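Local coordinates for protein endoglucanase (Bacillus akibai, PDB 1UWW) that binds non-crystalline cellulose through this family 28 carbohydrate-binding module, one part of an alkaline endoglucanase that cleaves internal beta-1,4-glucosidic linkages, at residues 109-114 with 161-166; 120-125 with 152-157; 41-46 with 178-183; 28-33 with 74-79. All coordinates share one frame; numbering follows the deposited sequence.

How the interactions relate
The beta-sandwich of this module illustrates how local contacts are chained by strand pairing. Interactions 4, 1 and 2 follow one another across one antiparallel sheet, whose order runs 30-32, 73-77, 165-173, 104-111, 120-129. Phe76 N lies 2.8 Å from Met166 O, a probable hydrogen bond joining interactions 4 and 1, and Val120 N lies 2.9 Å from Phe111 O, a like one joining 1 and 2. Interaction 3 belongs to the opposing six-stranded sheet. It touches interaction 4 where Leu42 packs on Trp32, but its centre is about 25 Å from that of interaction 1. A calcium ion lies about 7 Å from the Gln28 side chain, and a calcium about 8 Å from that of Arg180.

Interaction 1: residues 109-114 with 161-166; sequences LVFQPP and TLLRNM
Thr161 and Leu162 meet Pro113 where two neighbouring strands of the beta-sandwich run out into loops, an antiparallel pairing carried on by backbone and side-chain bonds beyond the last bridge. Thr161 brings CG2 to 3.9 Å from Pro113 CB, while its OG1 bonds to Gln158 N. Leu162 O rests against the same proline carbon. Leu163 places CD1 over the centre of one face of the Phe111 ring, 3.9 Å from the centroid, in a CH-pi contact, and its O accepts a weak bond from Gln112 N. Arg164 turns one guanidinium face to Gln112 O and grips Asn165 OD1 with two nitrogens, NE at 2.8 Å and NH2 at 3.1 Å, both from one face of the amide. Asn165 CG lies between backbone N and carbonyl carbon (chi1 65°). Its ND2 gives a nearly straight bond (168°) of 3.0 Å to a lone pair of Gln112 OE1, with the amide planes 64° apart; ND2 also bonds to Asp75 OD1, and Gln112 NE2 to Tyr118 O. Together the OD1 and ND2 bonds help fix the rotation of the Asn165 amide. Asn165 O accepts Gln112 N at 3.3 Å. Met166, a selenomethionine, forms an antiparallel non-hydrogen-bonded pair with Phe111, their side chains side by side. Its SE makes an oblique Met-aromatic contact 5.2 Å from the Phe111 centroid, and its CG lies 3.6 Å from Leu109 CD1.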
loop_
_atom_site.group_PDB
_atom_site.type_symbol
_atom_site.label_atom_id
_atom_site.label_comp_id
_atom_site.label_asym_id
_atom_site.label_seq_id
_atom_site.Cartn_x
_atom_site.Cartn_y
_atom_site.Cartn_z
ATOM N N LEU A 109 -2.222 -4.733 6.210
ATOM C CA LEU A 109 -2.974 -5.702 6.990
ATOM C C LEU A 109 -3.282 -6.902 6.106
ATOM O O LEU A 109 -3.842 -6.754 5.017
ATOM C CB LEU A 109 -4.262 -5.046 7.455
ATOM C CG LEU A 109 -5.273 -5.893 8.211
ATOM C CD1 LEU A 109 -4.745 -6.335 9.544
ATOM C CD2 LEU A 109 -6.594 -5.106 8.426
ATOM N N VAL A 110 -2.948 -8.084 6.596
ATOM C CA VAL A 110 -3.071 -9.343 5.874
ATOM C C VAL A 110 -3.779 -10.346 6.762
ATOM O O VAL A 110 -3.592 -10.362 7.983
ATOM C CB VAL A 110 -1.685 -9.897 5.464
ATOM C CG1 VAL A 110 -1.785 -11.283 4.809
ATOM C CG2 VAL A 110 -0.991 -8.911 4.556
ATOM N N PHE A 111 -4.665 -11.144 6.176
ATOM C CA PHE A 111 -5.204 -12.331 6.808
ATOM C C PHE A 111 -4.824 -13.551 6.002
ATOM O O PHE A 111 -4.475 -13.451 4.822
ATOM C CB PHE A 111 -6.739 -12.264 6.904
ATOM C CG PHE A 111 -7.253 -11.070 7.641
ATOM C CD1 PHE A 111 -7.203 -11.003 9.025
ATOM C CD2 PHE A 111 -7.787 -9.998 6.960
ATOM C CE1 PHE A 111 -7.691 -9.882 9.688
ATOM C CE2 PHE A 111 -8.271 -8.899 7.637
ATOM C CZ PHE A 111 -8.208 -8.854 8.984
ATOM N N GLN A 112 -4.900 -14.709 6.615
ATOM C CA GLN A 112 -4.552 -15.945 5.917
ATOM C C GLN A 112 -5.665 -17.016 5.981
ATOM O O GLN A 112 -5.451 -18.112 6.520
ATOM C CB GLN A 112 -3.235 -16.473 6.486
ATOM C CG GLN A 112 -2.087 -15.484 6.439
ATOM C CD GLN A 112 -0.758 -16.176 6.562
ATOM O OE1 GLN A 112 -0.170 -16.210 7.632
ATOM N NE2 GLN A 112 -0.298 -16.765 5.470
ATOM N N PRO A 113 -6.823 -16.736 5.390
ATOM C CA PRO A 113 -7.921 -17.716 5.348
ATOM C C PRO A 113 -7.524 -18.951 4.518
ATOM O O PRO A 113 -7.178 -18.790 3.362
ATOM C CB PRO A 113 -9.059 -16.973 4.637
ATOM C CG PRO A 113 -8.390 -15.829 3.919
ATOM C CD PRO A 113 -7.158 -15.501 4.667
ATOM N N PRO A 114 -7.571 -20.154 5.092
ATOM C CA PRO A 114 -7.301 -21.366 4.291
ATOM C C PRO A 114 -8.202 -21.512 3.065
ATOM O O PRO A 114 -7.792 -22.151 2.102
ATOM C CB PRO A 114 -7.550 -22.503 5.287
ATOM C CG PRO A 114 -7.288 -21.906 6.593
ATOM C CD PRO A 114 -7.809 -20.470 6.509
ATOM N N THR A 161 -16.162 -15.810 6.799
ATOM C CA THR A 161 -14.918 -16.512 6.446
ATOM C C THR A 161 -13.946 -16.570 7.628
ATOM O O THR A 161 -13.623 -15.527 8.215
ATOM C CB THR A 161 -14.222 -15.792 5.312
ATOM O OG1 THR A 161 -15.076 -15.767 4.166
ATOM C CG2 THR A 161 -12.937 -16.524 4.881
ATOM N N LEU A 162 -13.448 -17.748 7.968
ATOM C CA LEU A 162 -12.449 -17.904 9.015
ATOM C C LEU A 162 -11.126 -17.375 8.482
ATOM O O LEU A 162 -10.599 -17.859 7.494
ATOM C CB LEU A 162 -12.311 -19.356 9.452
ATOM C CG LEU A 162 -13.552 -19.883 10.174
ATOM C CD1 LEU A 162 -13.433 -21.412 10.301
ATOM C CD2 LEU A 162 -13.758 -19.253 11.516
ATOM N N LEU A 163 -10.581 -16.371 9.159
ATOM C CA LEU A 163 -9.391 -15.677 8.700
ATOM C C LEU A 163 -8.095 -16.276 9.256
ATOM O O LEU A 163 -7.019 -16.007 8.703
ATOM C CB LEU A 163 -9.512 -14.189 9.051
ATOM C CG LEU A 163 -10.725 -13.485 8.421
ATOM C CD1 LEU A 163 -10.882 -12.069 8.990
ATOM C CD2 LEU A 163 -10.597 -13.465 6.915
ATOM N N ARG A 164 -8.204 -17.062 10.344
ATOM C CA ARG A 164 -7.113 -17.807 10.976
ATOM C C ARG A 164 -6.103 -16.967 11.754
ATOM O O ARG A 164 -5.862 -17.177 12.945
ATOM C CB ARG A 164 -6.378 -18.711 9.985
ATOM C CG ARG A 164 -5.477 -19.761 10.663
ATOM C CD ARG A 164 -4.570 -20.496 9.707
ATOM N NE ARG A 164 -3.528 -19.623 9.224
ATOM C CZ ARG A 164 -2.460 -20.021 8.540
ATOM N NH1 ARG A 164 -2.314 -21.306 8.221
ATOM N NH2 ARG A 164 -1.546 -19.146 8.167
ATOM N N ASN A 165 -5.475 -16.044 11.060
ATOM C CA ASN A 165 -4.541 -15.145 11.683
ATOM C C ASN A 165 -4.505 -13.816 10.951
ATOM O O ASN A 165 -4.788 -13.742 9.751
ATOM C CB ASN A 165 -3.131 -15.781 11.827
ATOM C CG ASN A 165 -2.461 -16.068 10.511
ATOM O OD1 ASN A 165 -2.921 -16.910 9.743
ATOM N ND2 ASN A 165 -1.371 -15.388 10.235
HETATM N N MSE A 166 -4.115 -12.788 11.692
HETATM C CA MSE A 166 -4.002 -11.439 11.215
HETATM C C MSE A 166 -2.569 -11.006 11.387
HETATM O O MSE A 166 -1.975 -11.133 12.463
HETATM C CB MSE A 166 -4.909 -10.553 12.051
HETATM C CG MSE A 166 -4.713 -9.056 11.890
HETATM SE SE MSE A 166 -6.015 -7.957 12.748
HETATM C CE MSE A 166 -6.313 -8.944 14.317
#

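Interaction 2: residues 120-125 with 152-157; sequences VQAPKT and RDITNI
Val120 and Ile154 begin the apolar part of a contact that closes one border of the beta-sandwich: strand 120-129, outermost in the five-stranded sheet within this chain, is met by the loop that follows strand 142-150 of the other sheet. It is a worked case of an edge strand covered by a loop, with no backbone hydrogen bond between the two segments. The methyl CG2 of Ile154 lies 4.1 Å from Val120 CB. The other branch of the isoleucine runs toward the next residues along the strand; CG1 stands beside the backbone N (chi1 -60°), and CD1 approaches Ala122 CA at 3.9 Å. Pro123 adds its ring to this patch, with CD 4.0 Å from Ile154 CG1. Farther along the loop, Ile157 CG2 reaches Val120 CG2 at 3.8 Å, the two side chains crossing obliquely. Phe111 of the adjoining strand 104-111 also touches Val120.

The same region faces the second subunit. Gln121 NE2 bonds to Pro123 O of the second subunit, Asn156 ND2 bonds to Asn116 O there, and the Thr125 hydroxyls of both copies are hydrogen-bonded to each other.

Polar contact across the segments comes down to one salt bridge. Lys124, bent at chi3 and chi4, crosses Asp153 at about a right angle, its NZ 2.5 Å from Asp153 OD2. That length is very short, and the exact position of NZ, with its apparent use of the anti lone pair of OD2, is doubtful; NZ also stands only 3.1 Å from Asp153 CB.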
loop_
_atom_site.group_PDB
_atom_site.type_symbol
_atom_site.label_atom_id
_atom_site.label_comp_id
_atom_site.label_asym_id
_atom_site.label_seq_id
_atom_site.Cartn_x
_atom_site.Cartn_y
_atom_site.Cartn_z
ATOM N N VAL A 120 -5.065 -12.915 2.003
ATOM C CA VAL A 120 -5.852 -11.796 1.515
ATOM C C VAL A 120 -5.295 -10.549 2.183
ATOM O O VAL A 120 -4.807 -10.587 3.298
ATOM C CB VAL A 120 -7.366 -11.941 1.781
ATOM C CG1 VAL A 120 -7.935 -13.179 1.112
ATOM C CG2 VAL A 120 -7.691 -11.921 3.254
ATOM N N GLN A 121 -5.408 -9.429 1.531
ATOM C CA GLN A 121 -4.801 -8.209 2.006
ATOM C C GLN A 121 -5.786 -7.063 1.911
ATOM O O GLN A 121 -6.498 -6.929 0.911
ATOM C CB GLN A 121 -3.575 -7.927 1.143
ATOM C CG GLN A 121 -2.703 -6.800 1.605
ATOM C CD GLN A 121 -1.371 -6.756 0.879
ATOM O OE1 GLN A 121 -0.915 -7.773 0.344
ATOM N NE2 GLN A 121 -0.731 -5.593 0.902
ATOM N N ALA A 122 -5.856 -6.202 2.918
ATOM C CA ALA A 122 -6.683 -5.023 2.803
ATOM C C ALA A 122 -6.102 -4.184 1.667
ATOM O O ALA A 122 -4.871 -3.974 1.600
ATOM C CB ALA A 122 -6.700 -4.241 4.078
ATOM N N PRO A 123 -6.930 -3.755 0.717
ATOM C CA PRO A 123 -6.387 -3.086 -0.452
ATOM C C PRO A 123 -5.675 -1.778 -0.217
ATOM O O PRO A 123 -4.725 -1.479 -0.929
ATOM C CB PRO A 123 -7.609 -2.923 -1.365
ATOM C CG PRO A 123 -8.754 -3.084 -0.572
ATOM C CD PRO A 123 -8.384 -3.990 0.578
ATOM N N LYS A 124 -6.066 -1.004 0.781
ATOM C CA LYS A 124 -5.504 0.324 1.005
ATOM C C LYS A 124 -4.429 0.328 2.090
ATOM O O LYS A 124 -4.676 -0.033 3.226
ATOM C CB LYS A 124 -6.603 1.320 1.355
ATOM C CG LYS A 124 -7.617 1.464 0.244
ATOM C CD LYS A 124 -9.007 1.820 0.762
ATOM C CE LYS A 124 -10.073 0.947 0.137
ATOM N NZ LYS A 124 -10.620 -0.061 1.063
ATOM N N THR A 125 -3.235 0.748 1.716
ATOM C CA THR A 125 -2.147 0.951 2.652
ATOM C C THR A 125 -2.372 2.189 3.529
ATOM O O THR A 125 -2.862 3.200 3.014
ATOM C CB THR A 125 -0.924 1.130 1.793
ATOM O OG1 THR A 125 -0.766 -0.045 0.982
ATOM C CG2 THR A 125 0.340 1.254 2.639
ATOM N N ARG A 152 -13.958 -4.028 4.766
ATOM C CA ARG A 152 -15.187 -4.175 3.983
ATOM C C ARG A 152 -14.842 -4.330 2.506
ATOM O O ARG A 152 -15.505 -5.085 1.782
ATOM C CB ARG A 152 -16.089 -2.973 4.238
ATOM C CG ARG A 152 -17.436 -3.011 3.516
ATOM C CD ARG A 152 -18.202 -4.287 3.694
ATOM N NE ARG A 152 -18.266 -4.739 5.077
ATOM C CZ ARG A 152 -18.636 -5.963 5.431
ATOM N NH1 ARG A 152 -19.002 -6.837 4.502
ATOM N NH2 ARG A 152 -18.638 -6.364 6.692
ATOM N N ASP A 153 -13.761 -3.689 2.085
ATOM C CA ASP A 153 -13.325 -3.694 0.688
ATOM C C ASP A 153 -12.565 -4.941 0.262
ATOM O O ASP A 153 -12.175 -5.046 -0.914
ATOM C CB ASP A 153 -12.542 -2.412 0.394
ATOM C CG ASP A 153 -13.455 -1.176 0.364
ATOM O OD1 ASP A 153 -14.698 -1.359 0.322
ATOM O OD2 ASP A 153 -13.045 -0.003 0.407
ATOM N N ILE A 154 -12.389 -5.920 1.144
ATOM C CA ILE A 154 -11.811 -7.207 0.750
ATOM C C ILE A 154 -12.918 -8.057 0.164
ATOM O O ILE A 154 -13.751 -8.582 0.884
ATOM C CB ILE A 154 -11.126 -7.915 1.962
ATOM C CG1 ILE A 154 -10.002 -7.046 2.542
ATOM C CG2 ILE A 154 -10.525 -9.267 1.562
ATOM C CD1 ILE A 154 -9.432 -7.535 3.853
ATOM N N THR A 155 -12.899 -8.233 -1.152
ATOM C CA THR A 155 -13.950 -8.998 -1.819
ATOM C C THR A 155 -13.741 -10.486 -1.781
ATOM O O THR A 155 -14.711 -11.215 -1.986
ATOM C CB THR A 155 -14.120 -8.587 -3.276
ATOM O OG1 THR A 155 -12.905 -8.833 -4.000
ATOM C CG2 THR A 155 -14.405 -7.091 -3.387
ATOM N N ASN A 156 -12.529 -10.956 -1.503
ATOM C CA ASN A 156 -12.265 -12.399 -1.481
ATOM C C ASN A 156 -12.436 -13.026 -0.112
ATOM O O ASN A 156 -11.944 -14.127 0.152
ATOM C CB ASN A 156 -10.875 -12.706 -2.016
ATOM C CG ASN A 156 -10.881 -13.005 -3.492
ATOM O OD1 ASN A 156 -11.777 -13.696 -4.007
ATOM N ND2 ASN A 156 -9.879 -12.511 -4.178
ATOM N N ILE A 157 -13.119 -12.316 0.779
ATOM C CA ILE A 157 -13.644 -12.942 1.982
ATOM C C ILE A 157 -15.115 -12.600 2.073
ATOM O O ILE A 157 -15.602 -11.707 1.408
ATOM C CB ILE A 157 -12.905 -12.512 3.291
ATOM C CG1 ILE A 157 -13.138 -11.031 3.594
ATOM C CG2 ILE A 157 -11.401 -12.873 3.240
ATOM C CD1 ILE A 157 -12.446 -10.528 4.829
#

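Interaction 3: residues 41-46 with 178-183; sequences ALTIEE and AGRVFV
Phe182 turns the edge of its ring to Glu45: CE2 lies 3.8 Å from Glu45 CB, which sits near the ring plane. The same CE2 is 3.7 Å from Glu46 O, which approaches obliquely. At the root of the ring, CG stands beside the backbone N, anti to the carbonyl carbon (chi1 -51°). Strands 43-47 and 180-189 are not neighbours; both belong to the six-stranded antiparallel sheet of the sandwich, with strand 50-58 between them. Here their segments 43-46 and 180-183 cross at 92°, with axes 8.3 Å apart at closest, so side chains and a water must span the gap.

Arg180 does this with its guanidinium. NH1 gives a hydrogen bond of 2.9 Å to a water lying in the guanidinium plane, and that water donates to Thr43 OG1 at 2.7 Å and to Ala41 O at 2.8 Å. Thr43 OG1 in turn donates to the anti lone pair of Glu45 OE2, a 2.7 Å bond along the same strand. The Glu45 carboxylate stays apart from the arginine, OE2 being 4.8 Å from Arg180 NH1, although the opposite charges probably attract. Arg180 NH1 is also hydrogen-bonded to Ser54 OG, on the intervening strand.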
loop_
_atom_site.group_PDB
_atom_site.type_symbol
_atom_site.label_atom_id
_atom_site.label_comp_id
_atom_site.label_asym_id
_atom_site.label_seq_id
_atom_site.Cartn_x
_atom_site.Cartn_y
_atom_site.Cartn_z
ATOM N N ALA A 41 12.552 -7.540 21.639
ATOM C CA ALA A 41 11.630 -7.738 22.751
ATOM C C ALA A 41 10.296 -6.979 22.559
ATOM O O ALA A 41 10.278 -5.760 22.336
ATOM C CB ALA A 41 12.281 -7.283 24.047
ATOM N N LEU A 42 9.212 -7.731 22.672
ATOM C CA LEU A 42 7.847 -7.206 22.670
ATOM C C LEU A 42 7.402 -7.145 24.119
ATOM O O LEU A 42 7.276 -8.185 24.781
ATOM C CB LEU A 42 6.906 -8.131 21.914
ATOM C CG LEU A 42 6.896 -8.082 20.404
ATOM C CD1 LEU A 42 6.212 -9.308 19.810
ATOM C CD2 LEU A 42 6.199 -6.821 19.931
ATOM N N THR A 43 7.194 -5.946 24.620
ATOM C CA THR A 43 6.794 -5.735 26.011
ATOM C C THR A 43 5.568 -4.843 26.104
ATOM O O THR A 43 5.137 -4.228 25.122
ATOM C CB THR A 43 7.942 -5.134 26.840
ATOM O OG1 THR A 43 8.297 -3.864 26.306
ATOM C CG2 THR A 43 9.198 -6.024 26.786
ATOM N N ILE A 44 4.983 -4.781 27.281
ATOM C CA ILE A 44 3.853 -3.918 27.507
ATOM C C ILE A 44 4.351 -2.638 28.189
ATOM O O ILE A 44 4.973 -2.697 29.255
ATOM C CB ILE A 44 2.787 -4.634 28.377
ATOM C CG1 ILE A 44 2.308 -5.961 27.745
ATOM C CG2 ILE A 44 1.602 -3.683 28.613
ATOM C CD1 ILE A 44 1.957 -5.884 26.281
ATOM N N GLU A 45 4.097 -1.487 27.580
ATOM C CA GLU A 45 4.611 -0.201 28.042
ATOM C C GLU A 45 3.488 0.855 28.010
ATOM O O GLU A 45 2.562 0.785 27.203
ATOM C CB GLU A 45 5.799 0.255 27.191
ATOM C CG GLU A 45 6.920 -0.766 27.037
ATOM C CD GLU A 45 7.695 -1.030 28.308
ATOM O OE1 GLU A 45 7.572 -0.230 29.282
ATOM O OE2 GLU A 45 8.404 -2.070 28.307
ATOM N N GLU A 46 3.592 1.879 28.851
ATOM C CA GLU A 46 2.613 2.949 28.910
ATOM C C GLU A 46 2.738 3.897 27.719
ATOM O O GLU A 46 3.843 4.322 27.355
ATOM C CB GLU A 46 2.754 3.713 30.229
ATOM C CG GLU A 46 1.687 4.789 30.443
ATOM C CD GLU A 46 2.084 6.170 29.929
ATOM O OE1 GLU A 46 3.304 6.452 29.806
ATOM O OE2 GLU A 46 1.192 7.009 29.651
ATOM N N ALA A 178 14.209 5.438 13.804
ATOM C CA ALA A 178 14.665 4.595 14.892
ATOM C C ALA A 178 13.994 5.087 16.171
ATOM O O ALA A 178 13.912 6.287 16.383
ATOM C CB ALA A 178 16.190 4.688 15.043
ATOM N N GLY A 179 13.509 4.168 16.983
ATOM C CA GLY A 179 12.830 4.530 18.220
ATOM C C GLY A 179 11.887 3.463 18.670
ATOM O O GLY A 179 11.992 2.322 18.263
ATOM N N ARG A 180 10.998 3.843 19.588
ATOM C CA ARG A 180 10.042 2.914 20.183
ATOM C C ARG A 180 8.666 3.179 19.592
ATOM O O ARG A 180 8.326 4.328 19.327
ATOM C CB ARG A 180 10.050 3.057 21.706
ATOM C CG ARG A 180 9.104 2.102 22.392
ATOM C CD ARG A 180 9.310 2.001 23.883
ATOM N NE ARG A 180 10.496 1.230 24.229
ATOM C CZ ARG A 180 10.589 -0.087 24.174
ATOM N NH1 ARG A 180 9.559 -0.850 23.843
ATOM N NH2 ARG A 180 11.730 -0.697 24.487
ATOM N N VAL A 181 7.934 2.098 19.337
ATOM C CA VAL A 181 6.572 2.198 18.833
ATOM C C VAL A 181 5.667 1.417 19.782
ATOM O O VAL A 181 6.087 0.561 20.566
ATOM C CB VAL A 181 6.414 1.755 17.377
ATOM C CG1 VAL A 181 7.329 2.557 16.451
ATOM C CG2 VAL A 181 6.620 0.295 17.212
ATOM N N PHE A 182 4.385 1.749 19.702
ATOM C CA PHE A 182 3.365 1.244 20.630
ATOM C C PHE A 182 2.068 1.009 19.839
ATOM O O PHE A 182 1.662 1.858 19.040
ATOM C CB PHE A 182 3.043 2.249 21.741
ATOM C CG PHE A 182 4.248 2.812 22.487
ATOM C CD1 PHE A 182 5.039 3.837 21.929
ATOM C CD2 PHE A 182 4.532 2.373 23.759
ATOM C CE1 PHE A 182 6.105 4.372 22.623
ATOM C CE2 PHE A 182 5.613 2.930 24.482
ATOM C CZ PHE A 182 6.371 3.921 23.920
ATOM N N VAL A 183 1.407 -0.106 20.114
ATOM C CA VAL A 183 0.115 -0.472 19.511
ATOM C C VAL A 183 -0.894 -0.721 20.628
ATOM O O VAL A 183 -0.628 -1.465 21.562
ATOM C CB VAL A 183 0.308 -1.769 18.687
ATOM C CG1 VAL A 183 -1.018 -2.410 18.268
ATOM C CG2 VAL A 183 1.211 -1.519 17.481
HETATM O O HOH W 1 9.998 -3.716 24.238
#

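Interaction 4: residues 28-33 with 74-79; sequences QGWDWA and LDFWKS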
loop_
_atom_site.group_PDB
_atom_site.type_symbol
_atom_site.label_atom_id
_atom_site.label_comp_id
_atom_site.label_asym_id
_atom_site.label_seq_id
_atom_site.Cartn_x
_atom_site.Cartn_y
_atom_site.Cartn_z
ATOM N N GLN A 28 -1.633 -10.555 24.986
ATOM C CA GLN A 28 -2.949 -10.979 24.502
ATOM C C GLN A 28 -2.897 -11.716 23.152
ATOM O O GLN A 28 -3.715 -11.501 22.259
ATOM C CB GLN A 28 -3.951 -9.831 24.495
ATOM C CG GLN A 28 -4.172 -9.256 25.904
ATOM C CD GLN A 28 -5.409 -8.413 26.013
ATOM O OE1 GLN A 28 -5.527 -7.372 25.373
ATOM N NE2 GLN A 28 -6.366 -8.866 26.823
ATOM N N GLY A 29 -1.933 -12.612 23.024
ATOM C CA GLY A 29 -1.807 -13.469 21.861
ATOM C C GLY A 29 -0.990 -12.936 20.699
ATOM O O GLY A 29 -0.833 -13.643 19.698
ATOM N N TRP A 30 -0.511 -11.701 20.793
ATOM C CA TRP A 30 0.305 -11.085 19.734
ATOM C C TRP A 30 1.753 -11.542 19.815
ATOM O O TRP A 30 2.333 -11.618 20.903
ATOM C CB TRP A 30 0.217 -9.560 19.836
ATOM C CG TRP A 30 -1.117 -9.043 19.420
ATOM C CD1 TRP A 30 -2.238 -8.895 20.186
ATOM C CD2 TRP A 30 -1.480 -8.652 18.097
ATOM N NE1 TRP A 30 -3.266 -8.417 19.416
ATOM C CE2 TRP A 30 -2.837 -8.286 18.123
ATOM C CE3 TRP A 30 -0.802 -8.620 16.873
ATOM C CZ2 TRP A 30 -3.519 -7.859 16.984
ATOM C CZ3 TRP A 30 -1.471 -8.198 15.746
ATOM C CH2 TRP A 30 -2.826 -7.817 15.809
ATOM N N ASP A 31 2.356 -11.775 18.665
ATOM C CA ASP A 31 3.726 -12.248 18.576
ATOM C C ASP A 31 4.312 -11.796 17.249
ATOM O O ASP A 31 3.620 -11.184 16.425
ATOM C CB ASP A 31 3.730 -13.771 18.645
ATOM C CG ASP A 31 4.988 -14.347 19.231
ATOM O OD1 ASP A 31 6.000 -13.636 19.387
ATOM O OD2 ASP A 31 5.024 -15.553 19.611
ATOM N N TRP A 32 5.582 -12.078 17.037
ATOM C CA TRP A 32 6.211 -11.842 15.742
ATOM C C TRP A 32 5.813 -12.922 14.742
ATOM O O TRP A 32 5.844 -14.121 15.065
ATOM C CB TRP A 32 7.729 -11.815 15.858
ATOM C CG TRP A 32 8.268 -10.664 16.608
ATOM C CD1 TRP A 32 9.063 -10.705 17.721
ATOM C CD2 TRP A 32 8.077 -9.256 16.324
ATOM N NE1 TRP A 32 9.376 -9.437 18.142
ATOM C CE2 TRP A 32 8.783 -8.523 17.299
ATOM C CE3 TRP A 32 7.403 -8.546 15.317
ATOM C CZ2 TRP A 32 8.844 -7.138 17.294
ATOM C CZ3 TRP A 32 7.453 -7.170 15.339
ATOM C CH2 TRP A 32 8.176 -6.482 16.315
ATOM N N ALA A 33 5.483 -12.534 13.514
ATOM C CA ALA A 33 5.387 -13.486 12.414
ATOM C C ALA A 33 6.774 -14.076 12.160
ATOM O O ALA A 33 7.784 -13.399 12.390
ATOM C CB ALA A 33 4.848 -12.814 11.164
ATOM N N LEU A 74 3.839 -8.102 12.923
ATOM C CA LEU A 74 3.080 -8.681 14.035
ATOM C C LEU A 74 2.129 -9.736 13.510
ATOM O O LEU A 74 1.690 -9.669 12.371
ATOM C CB LEU A 74 2.252 -7.625 14.744
ATOM C CG LEU A 74 2.997 -6.548 15.495
ATOM C CD1 LEU A 74 2.001 -5.553 16.076
ATOM C CD2 LEU A 74 3.777 -7.151 16.640
ATOM N N ASP A 75 1.791 -10.698 14.342
ATOM C CA ASP A 75 0.936 -11.818 13.981
ATOM C C ASP A 75 0.021 -12.128 15.157
ATOM O O ASP A 75 0.443 -12.131 16.309
ATOM C CB ASP A 75 1.845 -13.001 13.603
ATOM C CG ASP A 75 1.188 -14.072 12.801
ATOM O OD1 ASP A 75 0.029 -13.925 12.363
ATOM O OD2 ASP A 75 1.826 -15.145 12.589
ATOM N N PHE A 76 -1.231 -12.430 14.862
ATOM C CA PHE A 76 -2.284 -12.691 15.842
ATOM C C PHE A 76 -3.126 -13.864 15.356
ATOM O O PHE A 76 -3.872 -13.724 14.409
ATOM C CB PHE A 76 -3.138 -11.430 16.019
ATOM C CG PHE A 76 -4.245 -11.564 16.998
ATOM C CD1 PHE A 76 -4.028 -11.425 18.367
ATOM C CD2 PHE A 76 -5.528 -11.810 16.563
ATOM C CE1 PHE A 76 -5.087 -11.497 19.258
ATOM C CE2 PHE A 76 -6.570 -11.911 17.460
ATOM C CZ PHE A 76 -6.348 -11.759 18.806
ATOM N N TRP A 77 -2.990 -15.012 16.004
ATOM C CA TRP A 77 -3.753 -16.203 15.672
ATOM C C TRP A 77 -4.940 -16.352 16.602
ATOM O O TRP A 77 -4.785 -16.344 17.830
ATOM C CB TRP A 77 -2.880 -17.464 15.759
ATOM C CG TRP A 77 -1.847 -17.559 14.654
ATOM C CD1 TRP A 77 -0.842 -16.681 14.378
ATOM C CD2 TRP A 77 -1.733 -18.597 13.660
ATOM N NE1 TRP A 77 -0.127 -17.094 13.278
ATOM C CE2 TRP A 77 -0.648 -18.271 12.827
ATOM C CE3 TRP A 77 -2.446 -19.778 13.396
ATOM C CZ2 TRP A 77 -0.255 -19.073 11.759
ATOM C CZ3 TRP A 77 -2.037 -20.579 12.335
ATOM C CH2 TRP A 77 -0.965 -20.221 11.537
ATOM N N LYS A 78 -6.128 -16.535 16.048
ATOM C CA LYS A 78 -7.314 -16.794 16.841
ATOM C C LYS A 78 -8.326 -17.568 16.037
ATOM O O LYS A 78 -8.568 -17.264 14.874
ATOM C CB LYS A 78 -7.922 -15.469 17.300
ATOM C CG LYS A 78 -8.957 -15.606 18.399
ATOM C CD LYS A 78 -9.630 -14.281 18.784
ATOM C CE LYS A 78 -11.122 -14.467 19.152
ATOM N NZ LYS A 78 -11.977 -14.342 17.944
ATOM N N SER A 79 -8.915 -18.590 16.662
ATOM C CA SER A 79 -10.101 -19.235 16.122
ATOM C C SER A 79 -11.277 -18.248 16.067
ATOM O O SER A 79 -11.351 -17.271 16.827
ATOM C CB SER A 79 -10.475 -20.483 16.946
ATOM O OG SER A 79 -10.692 -20.171 18.303
HETATM O O HOH W 2 -0.035 -14.805 17.359
HETATM O O HOH W 3 -2.499 -16.011 19.338
HETATM O O HOH W 4 3.383 -15.914 14.697
#
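Trp30 lies with one face against Phe76 in an offset stack. The five-membered ring of the indole and the phenyl ring have centroids 4.5 Å apart and planes tilted by 30°, with Phe76 CD1 standing above the indole plane, offset toward its rim, 3.3 Å from Trp30 NE1. Phe76 CG is anti to the backbone N (chi1 -180°), which sets the root of the phenyl beside Trp30. The CB of Phe76 stands over the indole's six-membered ring, 3.5 Å from its centroid, in a CH-pi contact. Gln28 O lies at the phenyl edge, in its plane and 3.3 Å from Phe76 CE1. Leu74 crosses Trp30 at about a right angle, its CB at the indole edge, and sends CD2 to 3.9 Å from Trp32 CZ3.

Such aromatic cover fills the space between the sheets of the beta-sandwich: Trp30 and Leu74 also touch Leu53 of strand 50-58, in the opposing sheet, while Trp30 NE1 bonds to Ser20 OG. The strands, 30-32 and 73-77, are antiparallel neighbours in the five-stranded sheet. Asp31 and Asp75 form a hydrogen-bonded pair, with Asp31 N to Asp75 O at 3.1 Å and Asp75 N to Asp31 O at 2.8 Å.

The Asp31 and Asp75 side chains start from the other face of the sheet than Trp30 and Phe76. Asp31 forms salt bridges with Arg27 and Lys13. Asp75 OD2 takes the indole NE1 of Trp77 at 2.8 Å from above the carboxylate plane and accepts from a water that donates to Trp32 O, while Asp75 CB packs against Ala33 CB.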